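Local coordinates for aldehyde Dehydrogenase (Burkholderia cenocepacia, PDB 4O6R), which probably oxidises aldehydes to carboxylic acids with NAD(P)+ as the electron acceptor, and is seen here with adenosine monophosphate bound, at residues Q152-P155 with M161-S164; V177-S182 with L187-I192. All coordinates share one frame; numbering follows the deposited sequence.

How the interactions relate
Interactions 1 and 2 follow one another along the chain and sit on neighbouring parallel strands, 138-153 and 176-180, of the sheet that carries the nucleotide pocket; their centres are about 7 Å apart. Gln152 stitches the strands together, its O lying 2.7 Å from Lys180 N and its N 2.9 Å from Val178 O, both probable hydrogen bonds, while its side chain packs on Val177 and Leu179. Helix 159-172 leads from one contact to the next. Both converge on the ribose of AMP: interaction 1 supplies a backbone carbonyl, that of Val154, and interaction 2 the ammonium group of Lys180.

Interaction 1: Q152-P155 with M161-S164; sequences QIVP and MFTS. With AMP (adenosine monophosphate), chain E.
The backbone leaving strand 138-153 passes the first half of helix 159-172 with Val154 and Phe162 nearest in register, their CA atoms 6.9 Å apart. Phe162 carries the helix side of the contact. Its CB and ring meet one branch of Val154, with Val154 CG1 3.3 Å from Phe162 CB and 3.4 Å from Phe162 CD2. The CG1 methyl lies anti to the backbone N of Val154 (chi1 -179°), and from there it runs alongside the start of the phenyl group, the two side chains sliding past each other in opposite directions. This describes one of two deposited Val154 conformers, so the closeness is doubtful. Farther out, the Pro155 ring crosses the phenylalanine side chain at about a right angle: Pro155 CD stands 3.6 Å from Phe162 CE2, and Pro155 CG adds a similar touch to the same atom. Both neighbours approach the aromatic ring obliquely, while the backbone O of Pro155 lies at its edge, in plane. Within the helix, Ser164 OG returns to Met161 O over 2.7 Å, on a lone pair of that carbonyl, which satisfies a buried hydroxyl.

The other side of the 152-155 backbone serves the nucleotide. The ribose O3' of AMP donates a hydrogen bond of 2.8 Å to Val154 O, and Ile153 lays its CG2 methyl against the ribose and its CD1 against the adenine. Between 152-155 and 161-164 of this beta-alpha-beta unit no hydrogen bond forms and the touching side chains are apolar; Gln152 NE2 ties to Lys166 O farther along the helix, while Val154 O is spent on the ribose.

Interaction 2: V177-S182 with L187-I192; sequences VVLKPS and LSTLRI. With AMP (adenosine monophosphate), chain E.
Thr189, in the first turn of helix 187-199, packs against Pro181 and Leu179 where strand 176-180 ends, in a beta-alpha-beta unit of the Rossmann-like nucleotide-binding domain of the aldehyde dehydrogenase family. The threonine uses both branches: OG1 stands 3.8 Å from Pro181 CB, whereas CG2 reaches Pro181 CG and Leu179 CD2, each at 4.0 Å. With chi1 at -59°, Thr189 CG2 lies anti to its backbone N, which turns the methyl toward the strand end, where it meets the proline ring and the leucine tip together. No hydrogen bond crosses between the two segments, and all three touching residues are buried. Around this first shell, Ile208 of strand 206-208 touches Leu179, Pro181 and Thr189 alike, and Thr163 of helix 159-172 also meets Thr189.

Lys180 turns the other way, away from the helix and into the AMP pocket. Its chain bends at every torsion beyond the first, curling the ammonium group back beside the strand end. There NZ gives AMP O2' a hydrogen bond of 3.0 Å and AMP O3' a weak one of 3.2 Å. Gly211 O, Pro181 O and Glu183, whose salt bridge probably favours the charged amine, bring to five the oxygens sharing its three hydrogens. The bond from Lys180 NZ to Pro181 O, 2.8 Å long, approaches from above the carbonyl plane, 45° out of it.

Interaction 1: Q152-P155 with M161-S164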
loop_
_atom_site.group_PDB
_atom_site.type_symbol
_atom_site.label_atom_id
_atom_site.label_comp_id
_atom_site.label_asym_id
_atom_site.label_seq_id
_atom_site.Cartn_x
_atom_site.Cartn_y
_atom_site.Cartn_z
ATOM N N GLN A 152 23.097 -4.924 -15.227
ATOM C CA GLN A 152 23.569 -4.418 -13.935
ATOM C C GLN A 152 25.077 -4.331 -13.929
ATOM O O GLN A 152 25.766 -5.300 -14.211
ATOM C CB GLN A 152 23.054 -5.307 -12.799
ATOM C CG GLN A 152 21.545 -5.532 -12.864
ATOM C CD GLN A 152 21.002 -6.414 -11.755
ATOM O OE1 GLN A 152 21.569 -7.464 -11.431
ATOM N NE2 GLN A 152 19.899 -5.994 -11.157
ATOM N N ILE A 153 25.586 -3.165 -13.551
ATOM C CA ILE A 153 27.020 -2.893 -13.502
ATOM C C ILE A 153 27.361 -2.502 -12.078
ATOM O O ILE A 153 26.785 -1.563 -11.547
ATOM C CB ILE A 153 27.413 -1.781 -14.500
ATOM C CG1 ILE A 153 27.154 -2.244 -15.929
ATOM C CG2 ILE A 153 28.889 -1.420 -14.351
ATOM C CD1 ILE A 153 27.160 -1.166 -16.973
ATOM N N VAL A 154 28.370 -3.190 -11.531
ATOM C CA VAL A 154 28.675 -3.266 -10.091
ATOM C C VAL A 154 30.165 -2.945 -9.833
ATOM O O VAL A 154 31.013 -3.509 -10.520
ATOM C CB VAL A 154 28.427 -4.738 -9.646
ATOM C CG1 VAL A 154 28.683 -4.927 -8.176
ATOM C CG2 VAL A 154 27.020 -5.199 -10.011
ATOM N N PRO A 155 30.506 -2.061 -8.848
ATOM C CA PRO A 155 31.895 -1.819 -8.591
ATOM C C PRO A 155 32.532 -2.847 -7.635
ATOM O O PRO A 155 31.906 -3.860 -7.290
ATOM C CB PRO A 155 31.879 -0.423 -7.983
ATOM C CG PRO A 155 30.618 -0.355 -7.247
ATOM C CD PRO A 155 29.650 -1.254 -7.958
ATOM N N MET A 161 28.214 -8.565 -1.628
ATOM C CA MET A 161 26.949 -7.980 -1.171
ATOM C C MET A 161 26.141 -7.418 -2.340
ATOM O O MET A 161 24.916 -7.547 -2.369
ATOM C CB MET A 161 27.218 -6.901 -0.131
ATOM C CG MET A 161 26.164 -6.765 0.947
ATOM S SD MET A 161 26.780 -5.610 2.202
ATOM C CE MET A 161 26.943 -4.120 1.180
ATOM N N PHE A 162 26.828 -6.812 -3.301
ATOM C CA PHE A 162 26.142 -6.238 -4.462
ATOM C C PHE A 162 25.430 -7.266 -5.306
ATOM O O PHE A 162 24.438 -6.916 -5.945
ATOM C CB PHE A 162 27.092 -5.436 -5.363
ATOM C CG PHE A 162 27.529 -4.128 -4.776
ATOM C CD1 PHE A 162 26.699 -3.399 -3.975
ATOM C CD2 PHE A 162 28.775 -3.631 -5.066
ATOM C CE1 PHE A 162 27.121 -2.202 -3.429
ATOM C CE2 PHE A 162 29.187 -2.437 -4.557
ATOM C CZ PHE A 162 28.365 -1.710 -3.742
ATOM N N THR A 163 25.904 -8.519 -5.330
ATOM C CA THR A 163 25.150 -9.565 -6.047
ATOM C C THR A 163 23.726 -9.639 -5.546
ATOM O O THR A 163 22.781 -9.752 -6.338
ATOM C CB THR A 163 25.778 -10.987 -5.984
ATOM O OG1 THR A 163 25.750 -11.526 -4.657
ATOM C CG2 THR A 163 27.214 -10.966 -6.495
ATOM N N SER A 164 23.572 -9.587 -4.231
ATOM C CA SER A 164 22.260 -9.660 -3.603
ATOM C C SER A 164 21.472 -8.364 -3.765
ATOM O O SER A 164 20.281 -8.401 -4.078
ATOM C CB SER A 164 22.379 -10.041 -2.135
ATOM O OG SER A 164 22.920 -8.984 -1.341
HETATM P P AMP E . 33.533 3.482 -12.247
HETATM O O1P AMP E . 32.446 4.302 -11.642
HETATM O O2P AMP E . 33.880 3.940 -13.680
HETATM O O3P AMP E . 34.719 3.266 -11.289
HETATM O "O5'" AMP E . 32.987 1.938 -12.457
HETATM C "C5'" AMP E . 32.088 1.123 -11.656
HETATM C "C4'" AMP E . 31.651 -0.079 -12.547
HETATM O "O4'" AMP E . 31.295 0.426 -13.849
HETATM C "C3'" AMP E . 32.693 -1.169 -12.833
HETATM O "O3'" AMP E . 32.161 -2.532 -12.872
HETATM C "C2'" AMP E . 33.279 -0.718 -14.182
HETATM O "O2'" AMP E . 33.968 -1.723 -14.960
HETATM C "C1'" AMP E . 32.070 -0.135 -14.908
HETATM N N9 AMP E . 32.369 0.866 -15.989
HETATM C C8 AMP E . 33.494 1.627 -16.149
HETATM N N7 AMP E . 33.405 2.398 -17.282
HETATM C C5 AMP E . 32.203 2.155 -17.875
HETATM C C6 AMP E . 31.442 2.620 -19.073
HETATM N N6 AMP E . 31.942 3.529 -19.921
HETATM N N1 AMP E . 30.216 2.129 -19.329
HETATM C C2 AMP E . 29.684 1.213 -18.506
HETATM N N3 AMP E . 30.314 0.732 -17.411
HETATM C C4 AMP E . 31.540 1.142 -17.026
#

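Interaction 2: V177-S182 with L187-I192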
loop_
_atom_site.group_PDB
_atom_site.type_symbol
_atom_site.label_atom_id
_atom_site.label_comp_id
_atom_site.label_asym_id
_atom_site.label_seq_id
_atom_site.Cartn_x
_atom_site.Cartn_y
_atom_site.Cartn_z
ATOM N N VAL A 177 18.644 -11.457 -16.033
ATOM C CA VAL A 177 19.744 -10.605 -15.602
ATOM C C VAL A 177 21.032 -10.834 -16.368
ATOM O O VAL A 177 21.428 -11.959 -16.581
ATOM C CB VAL A 177 20.026 -10.765 -14.084
ATOM C CG1 VAL A 177 21.351 -10.124 -13.678
ATOM C CG2 VAL A 177 18.882 -10.152 -13.300
ATOM N N VAL A 178 21.655 -9.738 -16.785
ATOM C CA VAL A 178 23.033 -9.757 -17.251
ATOM C C VAL A 178 23.775 -8.802 -16.323
ATOM O O VAL A 178 23.483 -7.602 -16.301
ATOM C CB VAL A 178 23.163 -9.294 -18.703
ATOM C CG1 VAL A 178 24.613 -9.299 -19.124
ATOM C CG2 VAL A 178 22.306 -10.198 -19.610
ATOM N N LEU A 179 24.698 -9.364 -15.549
ATOM C CA LEU A 179 25.411 -8.615 -14.563
ATOM C C LEU A 179 26.902 -8.525 -14.946
ATOM O O LEU A 179 27.556 -9.538 -15.212
ATOM C CB LEU A 179 25.198 -9.205 -13.171
ATOM C CG LEU A 179 25.746 -8.382 -11.982
ATOM C CD1 LEU A 179 24.852 -8.492 -10.747
ATOM C CD2 LEU A 179 27.116 -8.843 -11.607
ATOM N N LYS A 180 27.424 -7.310 -14.940
ATOM C CA LYS A 180 28.851 -7.060 -15.167
ATOM C C LYS A 180 29.515 -6.648 -13.852
ATOM O O LYS A 180 29.457 -5.470 -13.458
ATOM C CB LYS A 180 29.104 -5.991 -16.247
ATOM C CG LYS A 180 30.616 -5.961 -16.638
ATOM C CD LYS A 180 31.216 -4.595 -16.897
ATOM C CE LYS A 180 31.825 -3.924 -15.693
ATOM N NZ LYS A 180 33.067 -4.537 -15.163
ATOM N N PRO A 181 30.131 -7.610 -13.149
ATOM C CA PRO A 181 30.794 -7.243 -11.893
ATOM C C PRO A 181 32.126 -6.598 -12.200
ATOM O O PRO A 181 32.597 -6.646 -13.360
ATOM C CB PRO A 181 30.984 -8.595 -11.199
ATOM C CG PRO A 181 31.230 -9.534 -12.334
ATOM C CD PRO A 181 30.345 -9.037 -13.471
ATOM N N SER A 182 32.750 -6.017 -11.194
ATOM C CA SER A 182 34.050 -5.417 -11.401
ATOM C C SER A 182 35.058 -6.464 -11.766
ATOM O O SER A 182 35.150 -7.525 -11.114
ATOM C CB SER A 182 34.555 -4.737 -10.132
ATOM O OG SER A 182 35.833 -4.231 -10.392
ATOM N N LEU A 187 35.589 -12.537 -8.379
ATOM C CA LEU A 187 35.607 -13.971 -8.072
ATOM C C LEU A 187 34.389 -14.472 -7.266
ATOM O O LEU A 187 33.818 -15.529 -7.577
ATOM C CB LEU A 187 36.914 -14.339 -7.399
ATOM C CG LEU A 187 38.154 -14.115 -8.274
ATOM C CD1 LEU A 187 39.409 -14.419 -7.503
ATOM C CD2 LEU A 187 38.096 -14.969 -9.534
ATOM N N SER A 188 33.954 -13.704 -6.273
ATOM C CA SER A 188 32.824 -14.133 -5.449
ATOM C C SER A 188 31.516 -14.160 -6.259
ATOM O O SER A 188 30.666 -15.021 -6.038
ATOM C CB SER A 188 32.747 -13.267 -4.181
ATOM O OG SER A 188 32.386 -11.938 -4.512
ATOM N N THR A 189 31.386 -13.279 -7.252
ATOM C CA THR A 189 30.228 -13.240 -8.114
ATOM C C THR A 189 30.094 -14.503 -8.964
ATOM O O THR A 189 29.003 -15.031 -9.168
ATOM C CB THR A 189 30.297 -12.001 -9.030
ATOM O OG1 THR A 189 30.341 -10.837 -8.214
ATOM C CG2 THR A 189 29.071 -11.927 -9.924
ATOM N N LEU A 190 31.225 -14.983 -9.454
ATOM C CA LEU A 190 31.264 -16.229 -10.191
ATOM C C LEU A 190 30.879 -17.423 -9.279
ATOM O O LEU A 190 30.236 -18.356 -9.727
ATOM C CB LEU A 190 32.648 -16.402 -10.825
ATOM C CG LEU A 190 33.006 -15.336 -11.858
ATOM C CD1 LEU A 190 34.343 -15.655 -12.497
ATOM C CD2 LEU A 190 31.958 -15.280 -12.957
ATOM N N ARG A 191 31.272 -17.400 -8.007
ATOM C CA ARG A 191 30.822 -18.431 -7.069
ATOM C C ARG A 191 29.324 -18.336 -6.774
ATOM O O ARG A 191 28.644 -19.353 -6.692
ATOM C CB ARG A 191 31.630 -18.378 -5.762
ATOM C CG ARG A 191 31.291 -19.443 -4.717
ATOM C CD ARG A 191 31.397 -20.867 -5.251
ATOM N NE ARG A 191 31.078 -21.858 -4.205
ATOM C CZ ARG A 191 30.402 -22.990 -4.377
ATOM N NH1 ARG A 191 29.955 -23.356 -5.584
ATOM N NH2 ARG A 191 30.177 -23.780 -3.326
ATOM N N ILE A 192 28.807 -17.109 -6.634
ATOM C CA ILE A 192 27.377 -16.916 -6.438
ATOM C C ILE A 192 26.584 -17.533 -7.593
ATOM O O ILE A 192 25.610 -18.240 -7.356
ATOM C CB ILE A 192 27.030 -15.423 -6.272
ATOM C CG1 ILE A 192 27.498 -14.933 -4.915
ATOM C CG2 ILE A 192 25.534 -15.141 -6.448
ATOM C CD1 ILE A 192 26.799 -15.612 -3.737
HETATM P P AMP E . 33.533 3.482 -12.247
HETATM O O1P AMP E . 32.446 4.302 -11.642
HETATM O O2P AMP E . 33.880 3.940 -13.680
HETATM O O3P AMP E . 34.719 3.266 -11.289
HETATM O "O5'" AMP E . 32.987 1.938 -12.457
HETATM C "C5'" AMP E . 32.088 1.123 -11.656
HETATM C "C4'" AMP E . 31.651 -0.079 -12.547
HETATM O "O4'" AMP E . 31.295 0.426 -13.849
HETATM C "C3'" AMP E . 32.693 -1.169 -12.833
HETATM O "O3'" AMP E . 32.161 -2.532 -12.872
HETATM C "C2'" AMP E . 33.279 -0.718 -14.182
HETATM O "O2'" AMP E . 33.968 -1.723 -14.960
HETATM C "C1'" AMP E . 32.070 -0.135 -14.908
HETATM N N9 AMP E . 32.369 0.866 -15.989
HETATM C C8 AMP E . 33.494 1.627 -16.149
HETATM N N7 AMP E . 33.405 2.398 -17.282
HETATM C C5 AMP E . 32.203 2.155 -17.875
HETATM C C6 AMP E . 31.442 2.620 -19.073
HETATM N N6 AMP E . 31.942 3.529 -19.921
HETATM N N1 AMP E . 30.216 2.129 -19.329
HETATM C C2 AMP E . 29.684 1.213 -18.506
HETATM N N3 AMP E . 30.314 0.732 -17.411
HETATM C C4 AMP E . 31.540 1.142 -17.026
#